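Local coordinates for hemolysin-related protein (Vibrio cholerae serotype O1, PDB 5V6F) that binds mannose-containing glycans through its second beta-prism lectin domain and probably helps the Vibrio cholerae biofilm adhere to host surfaces, at residues G37-V40 with N41-V44; H101-S104 with N105-V108. All coordinates share one frame; numbering follows the deposited sequence.

Interaction 1 of 2, residues G37-V40 with N41-V44; sequences GTTV and NNLV
Asn42 OD1 accepts two backbone N-H groups at once, from Thr38 N at 2.9 Å and from Thr39 N at 3.0 Å. The two donors approach differently: Thr38 N lies in the carbonyl plane of Asn42, on a lone pair, whereas Thr39 N stands 45° out of that plane. The other branch of the same amide reaches back to the Thr38 side chain, with Asn42 ND2 3.0 Å from Thr38 OG1 in a nearly straight bond (173°) that lies almost in the amide plane. Three bonds thus fix the rotation of the amide and tell its oxygen branch from its nitrogen branch. Chi1 of Asn42 (72°) sets its CG between backbone N and carbonyl carbon, which folds the amide back over the 38-39 peptide.

A second grip runs the opposite way. Thr39 OG1 takes Asn41 N at 3.2 Å, an ST turn, which a weak bond from Asn42 N at 3.1 Å extends, so a side chain from each half of the turn receives backbone N-H groups of the other. Leu43 CD1 packs 3.2 Å from Thr39 O, and a water links Val40 O to Leu43 N, the latter bond weak.

These bonds shape the connection between neighbouring antiparallel strands 33-37 and 44-45 in one sheet of the beta-prism. Thr38 OG1 also bonds Val18 O and Asn42 O is hydrogen-bonded to Arg17 NE, joining the turn to the end of strand 13-18 in another sheet, while Leu43 leans on Tyr26 and Arg28 of strand 24-29.

Interaction 2 of 2, residues H101-S104 with N105-V108; sequences HYAS and NKKV. With SO4 (sulfate ion), chain D.
At Ser104-Asn105 the chain turns a corner as it enters strand 106-112, an outermost strand of one beta-prism sheet, and Asn105 has positive phi and psi, in the left-handed helical region. The bend brings the side chain of Lys106 back over the peptide of Ala103. The lysine methylenes pass alongside that backbone: Lys106 CD lies 3.5 Å from Ala103 O and Lys106 CG 4.1 Å from Ala103 CB. The lysine chain leaves extended at chi2, then bends at chi3 and again at chi4, and this double bend curls the ammonium back toward the turn. There Lys106 NZ donates to Ala103 O at 3.0 Å, from a position tilted 29° out of the carbonyl plane.

A sulfate ion, probably from the crystallisation liquor, lies over the same face of the corner as the lysine side chain. Its O3 is gripped twice by one residue, since both the backbone N and the side-chain NZ of Lys106 bond to it; the anion probably helps to hold the lysine in this curled form. Asn105 N adds a weak bond to O2. On the sheet side, Ser104 is paired through its backbone with Leu74, Ala103 touches Val83, and Asn105 rests on Leu74 and Tyr80. Tyr102, just before the corner, stacks on Phe31, a residue of the glycan pocket, so this connection also borders the sugar-binding end of the domain. The straighter of the two backbone bonds to sulfate is the one from Lys106 N to O3, 2.9 Å long at 167°.

From the N terminus, interaction 1 comes first and closes the connection from strand 33-37 to strand 44-45, at an edge of the sheet that also contains strands 24-29 and 55-61. The chain then completes that sheet and builds strands 65-75, 80-89 and 94-98 before interaction 2 shapes the connection into strand 106-112, at an edge of a second sheet. The two contacts follow in series, neither nested nor crossed. They lie on opposite sides of the chain's centre; the nearest atoms of interaction 1 and interaction 2 are about 17 Å apart. Residues 37-44 are tied to strand 13-18 of the third sheet, whereas residues 101-108 border strands 65-75 and 80-89.

Interaction 1 of 2, residues G37-V40 with N41-V44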
ATOM      1  N   GLY A  37       5.786  -3.260  -2.942  1.00  4.19           N
ATOM      2  CA  GLY A  37       7.131  -3.735  -2.680  1.00  2.79           C
ATOM      3  C   GLY A  37       8.088  -2.625  -2.292  1.00  6.33           C
ATOM      4  O   GLY A  37       7.678  -1.476  -2.100  1.00  4.25           O
ATOM      5  N   THR A  38       9.373  -2.965  -2.167  1.00  1.60           N
ATOM      6  CA  THR A  38      10.415  -1.986  -1.893  1.00  3.03           C
ATOM      7  C   THR A  38      11.457  -1.896  -3.001  1.00  3.68           C
ATOM      8  O   THR A  38      12.343  -1.036  -2.927  1.00  4.26           O
ATOM      9  CB  THR A  38      11.110  -2.305  -0.561  1.00  2.95           C
ATOM     10  OG1 THR A  38      11.682  -3.618  -0.612  1.00  6.06           O
ATOM     11  CG2 THR A  38      10.107  -2.233   0.589  1.00  2.75           C
ATOM     12  N   THR A  39      11.377  -2.754  -4.014  1.00  3.38           N
ATOM     13  CA  THR A  39      12.151  -2.636  -5.239  1.00  7.37           C
ATOM     14  C   THR A  39      11.207  -2.865  -6.407  1.00  3.74           C
ATOM     15  O   THR A  39      10.064  -3.294  -6.232  1.00  4.87           O
ATOM     16  CB  THR A  39      13.299  -3.653  -5.307  1.00  6.08           C
ATOM     17  OG1 THR A  39      12.758  -4.967  -5.496  1.00  6.45           O
ATOM     18  CG2 THR A  39      14.126  -3.622  -4.037  1.00  7.49           C
ATOM     19  N   VAL A  40      11.700  -2.596  -7.616  1.00  6.10           N
ATOM     20  CA  VAL A  40      10.900  -2.855  -8.807  1.00  6.49           C
ATOM     21  C   VAL A  40      10.664  -4.338  -9.038  1.00  7.63           C
ATOM     22  O   VAL A  40       9.776  -4.696  -9.822  1.00  8.13           O
ATOM     23  CB  VAL A  40      11.555  -2.240 -10.061  1.00  7.09           C
ATOM     24  CG1 VAL A  40      11.576  -0.725  -9.954  1.00 11.93           C
ATOM     25  CG2 VAL A  40      12.955  -2.788 -10.269  1.00 10.51           C
ATOM     26  N   ASN A  41      11.417  -5.207  -8.362  1.00  5.67           N
ATOM     27  CA  ASN A  41      11.351  -6.643  -8.594  1.00  8.20           C
ATOM     28  C   ASN A  41      10.581  -7.417  -7.534  1.00  8.39           C
ATOM     29  O   ASN A  41      10.157  -8.543  -7.812  1.00 13.51           O
ATOM     30  CB  ASN A  41      12.764  -7.236  -8.670  1.00  6.63           C
ATOM     31  CG  ASN A  41      13.494  -6.850  -9.932  1.00  5.98           C
ATOM     32  OD1 ASN A  41      12.878  -6.508 -10.940  1.00  6.63           O
ATOM     33  ND2 ASN A  41      14.817  -6.913  -9.886  1.00  6.51           N
ATOM     34  N   ASN A  42      10.400  -6.872  -6.329  1.00  5.69           N
ATOM     35  CA  ASN A  42       9.906  -7.679  -5.217  1.00  4.60           C
ATOM     36  C   ASN A  42       8.480  -7.323  -4.795  1.00  6.45           C
ATOM     37  O   ASN A  42       8.089  -7.614  -3.660  1.00  6.18           O
ATOM     38  CB  ASN A  42      10.861  -7.588  -4.021  1.00  4.73           C
ATOM     39  CG  ASN A  42      10.829  -6.240  -3.317  1.00  5.63           C
ATOM     40  OD1 ASN A  42      10.018  -5.365  -3.621  1.00  5.19           O
ATOM     41  ND2 ASN A  42      11.718  -6.079  -2.341  1.00  8.12           N
ATOM     42  N   LEU A  43       7.680  -6.745  -5.688  1.00  5.02           N
ATOM     43  CA  LEU A  43       6.312  -6.403  -5.320  1.00  4.61           C
ATOM     44  C   LEU A  43       5.526  -7.647  -4.918  1.00  3.41           C
ATOM     45  O   LEU A  43       5.667  -8.719  -5.515  1.00  9.13           O
ATOM     46  CB  LEU A  43       5.607  -5.683  -6.470  1.00  7.86           C
ATOM     47  CG  LEU A  43       5.988  -4.206  -6.642  1.00  6.80           C
ATOM     48  CD1 LEU A  43       7.218  -4.061  -7.523  1.00 14.84           C
ATOM     49  CD2 LEU A  43       4.824  -3.405  -7.208  1.00 10.35           C
ATOM     50  N   VAL A  44       4.688  -7.479  -3.897  1.00  4.49           N
ATOM     51  CA  VAL A  44       3.859  -8.533  -3.323  1.00  5.97           C
ATOM     52  C   VAL A  44       2.413  -8.209  -3.672  1.00  2.00           C
ATOM     53  O   VAL A  44       1.928  -7.116  -3.360  1.00  4.63           O
ATOM     54  CB  VAL A  44       4.042  -8.617  -1.795  1.00  7.66           C
ATOM     55  CG1 VAL A  44       3.070  -9.619  -1.179  1.00 11.28           C
ATOM     56  CG2 VAL A  44       5.479  -8.966  -1.441  1.00 18.52           C
TER
HETATM   57  O   HOH W   1       7.801  -6.953  -8.985  1.00 17.18           O

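Interaction 2 of 2, residues H101-S104 with N105-V108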
ATOM      1  N   HIS A 101     -13.728   4.728  -5.558  1.00  4.99           N
ATOM      2  CA  HIS A 101     -15.033   4.742  -6.207  1.00  6.80           C
ATOM      3  C   HIS A 101     -15.551   3.364  -6.596  1.00  8.02           C
ATOM      4  O   HIS A 101     -16.685   3.264  -7.077  1.00  9.47           O
ATOM      5  CB  HIS A 101     -14.982   5.636  -7.448  1.00  5.77           C
ATOM      6  CG  HIS A 101     -14.722   7.075  -7.135  1.00 10.73           C
ATOM      7  ND1 HIS A 101     -15.734   7.974  -6.880  1.00 19.23           N
ATOM      8  CD2 HIS A 101     -13.565   7.768  -7.020  1.00 12.15           C
ATOM      9  CE1 HIS A 101     -15.213   9.162  -6.630  1.00 24.94           C
ATOM     10  NE2 HIS A 101     -13.898   9.064  -6.708  1.00 14.43           N
ATOM     11  N   TYR A 102     -14.777   2.302  -6.394  1.00  4.09           N
ATOM     12  CA  TYR A 102     -15.185   0.966  -6.816  1.00  2.71           C
ATOM     13  C   TYR A 102     -15.252   0.002  -5.640  1.00  4.44           C
ATOM     14  O   TYR A 102     -14.960  -1.190  -5.770  1.00  3.79           O
ATOM     15  CB  TYR A 102     -14.250   0.448  -7.904  1.00  4.06           C
ATOM     16  CG  TYR A 102     -14.257   1.343  -9.116  1.00  4.02           C
ATOM     17  CD1 TYR A 102     -13.393   2.423  -9.208  1.00  8.50           C
ATOM     18  CD2 TYR A 102     -15.154   1.133 -10.153  1.00  3.98           C
ATOM     19  CE1 TYR A 102     -13.404   3.255 -10.304  1.00  5.95           C
ATOM     20  CE2 TYR A 102     -15.174   1.961 -11.260  1.00  9.94           C
ATOM     21  CZ  TYR A 102     -14.299   3.023 -11.329  1.00 11.16           C
ATOM     22  OH  TYR A 102     -14.317   3.855 -12.427  1.00 13.74           O
ATOM     23  N   ALA A 103     -15.677   0.505  -4.482  1.00  3.38           N
ATOM     24  CA  ALA A 103     -15.838  -0.328  -3.305  1.00  4.12           C
ATOM     25  C   ALA A 103     -16.951   0.234  -2.437  1.00  3.86           C
ATOM     26  O   ALA A 103     -17.163   1.450  -2.374  1.00  7.36           O
ATOM     27  CB  ALA A 103     -14.544  -0.420  -2.492  1.00  3.09           C
ATOM     28  N   SER A 104     -17.653  -0.671  -1.771  1.00  3.21           N
ATOM     29  CA  SER A 104     -18.629  -0.342  -0.748  1.00  6.79           C
ATOM     30  C   SER A 104     -18.053  -0.689   0.621  1.00  6.52           C
ATOM     31  O   SER A 104     -16.931  -1.193   0.739  1.00  5.90           O
ATOM     32  CB  SER A 104     -19.937  -1.094  -0.996  1.00  6.88           C
ATOM     33  OG  SER A 104     -19.756  -2.489  -0.814  1.00  6.62           O
ATOM     34  N   ASN A 105     -18.838  -0.416   1.662  1.00  7.33           N
ATOM     35  CA  ASN A 105     -18.471  -0.754   3.036  1.00  3.72           C
ATOM     36  C   ASN A 105     -17.040  -0.324   3.343  1.00  5.25           C
ATOM     37  O   ASN A 105     -16.226  -1.091   3.860  1.00  6.99           O
ATOM     38  CB  ASN A 105     -18.659  -2.248   3.288  1.00  7.26           C
ATOM     39  CG  ASN A 105     -20.067  -2.708   2.991  1.00 13.98           C
ATOM     40  OD1 ASN A 105     -21.035  -2.047   3.361  1.00 29.95           O
ATOM     41  ND2 ASN A 105     -20.191  -3.832   2.299  1.00 17.36           N
ATOM     42  N   LYS A 106     -16.743   0.929   3.034  1.00  3.27           N
ATOM     43  CA  LYS A 106     -15.379   1.420   3.099  1.00  3.19           C
ATOM     44  C   LYS A 106     -15.020   1.885   4.504  1.00  8.13           C
ATOM     45  O   LYS A 106     -15.876   2.206   5.332  1.00  6.77           O
ATOM     46  CB  LYS A 106     -15.171   2.560   2.102  1.00  4.08           C
ATOM     47  CG  LYS A 106     -15.238   2.114   0.639  1.00  7.04           C
ATOM     48  CD  LYS A 106     -14.935   3.242  -0.344  1.00  8.29           C
ATOM     49  CE  LYS A 106     -15.974   4.355  -0.296  1.00 14.31           C
ATOM     50  NZ  LYS A 106     -17.351   3.857  -0.550  1.00 15.52           N
ATOM     51  N   LYS A 107     -13.721   1.883   4.767  1.00  3.52           N
ATOM     52  CA  LYS A 107     -13.140   2.514   5.940  1.00  4.81           C
ATOM     53  C   LYS A 107     -11.932   3.316   5.488  1.00  3.50           C
ATOM     54  O   LYS A 107     -11.326   3.020   4.454  1.00  4.60           O
ATOM     55  CB  LYS A 107     -12.721   1.489   6.999  1.00  4.97           C
ATOM     56  CG  LYS A 107     -11.656   0.513   6.530  1.00  5.79           C
ATOM     57  CD  LYS A 107     -11.178  -0.366   7.671  1.00  4.93           C
ATOM     58  CE  LYS A 107     -10.088  -1.330   7.214  1.00  8.91           C
ATOM     59  NZ  LYS A 107      -9.460  -2.056   8.357  1.00  6.94           N
ATOM     60  N   VAL A 108     -11.592   4.341   6.264  1.00  4.25           N
ATOM     61  CA  VAL A 108     -10.422   5.168   6.003  1.00  4.51           C
ATOM     62  C   VAL A 108      -9.575   5.195   7.265  1.00  4.91           C
ATOM     63  O   VAL A 108     -10.075   5.518   8.348  1.00  6.20           O
ATOM     64  CB  VAL A 108     -10.810   6.595   5.575  1.00  4.70           C
ATOM     65  CG1 VAL A 108      -9.564   7.412   5.225  1.00  7.68           C
ATOM     66  CG2 VAL A 108     -11.767   6.553   4.401  1.00  9.58           C
TER
HETATM   67  S   SO4 D1005     -20.002   2.905   2.163  0.68 14.35           S
HETATM   68  O1  SO4 D1005     -20.318   2.196   3.402  0.68 16.89           O
HETATM   69  O2  SO4 D1005     -20.646   2.230   1.036  0.68 15.07           O
HETATM   70  O3  SO4 D1005     -18.559   2.918   1.972  0.68  7.50           O
HETATM   71  O4  SO4 D1005     -20.494   4.278   2.258  0.68 17.79           O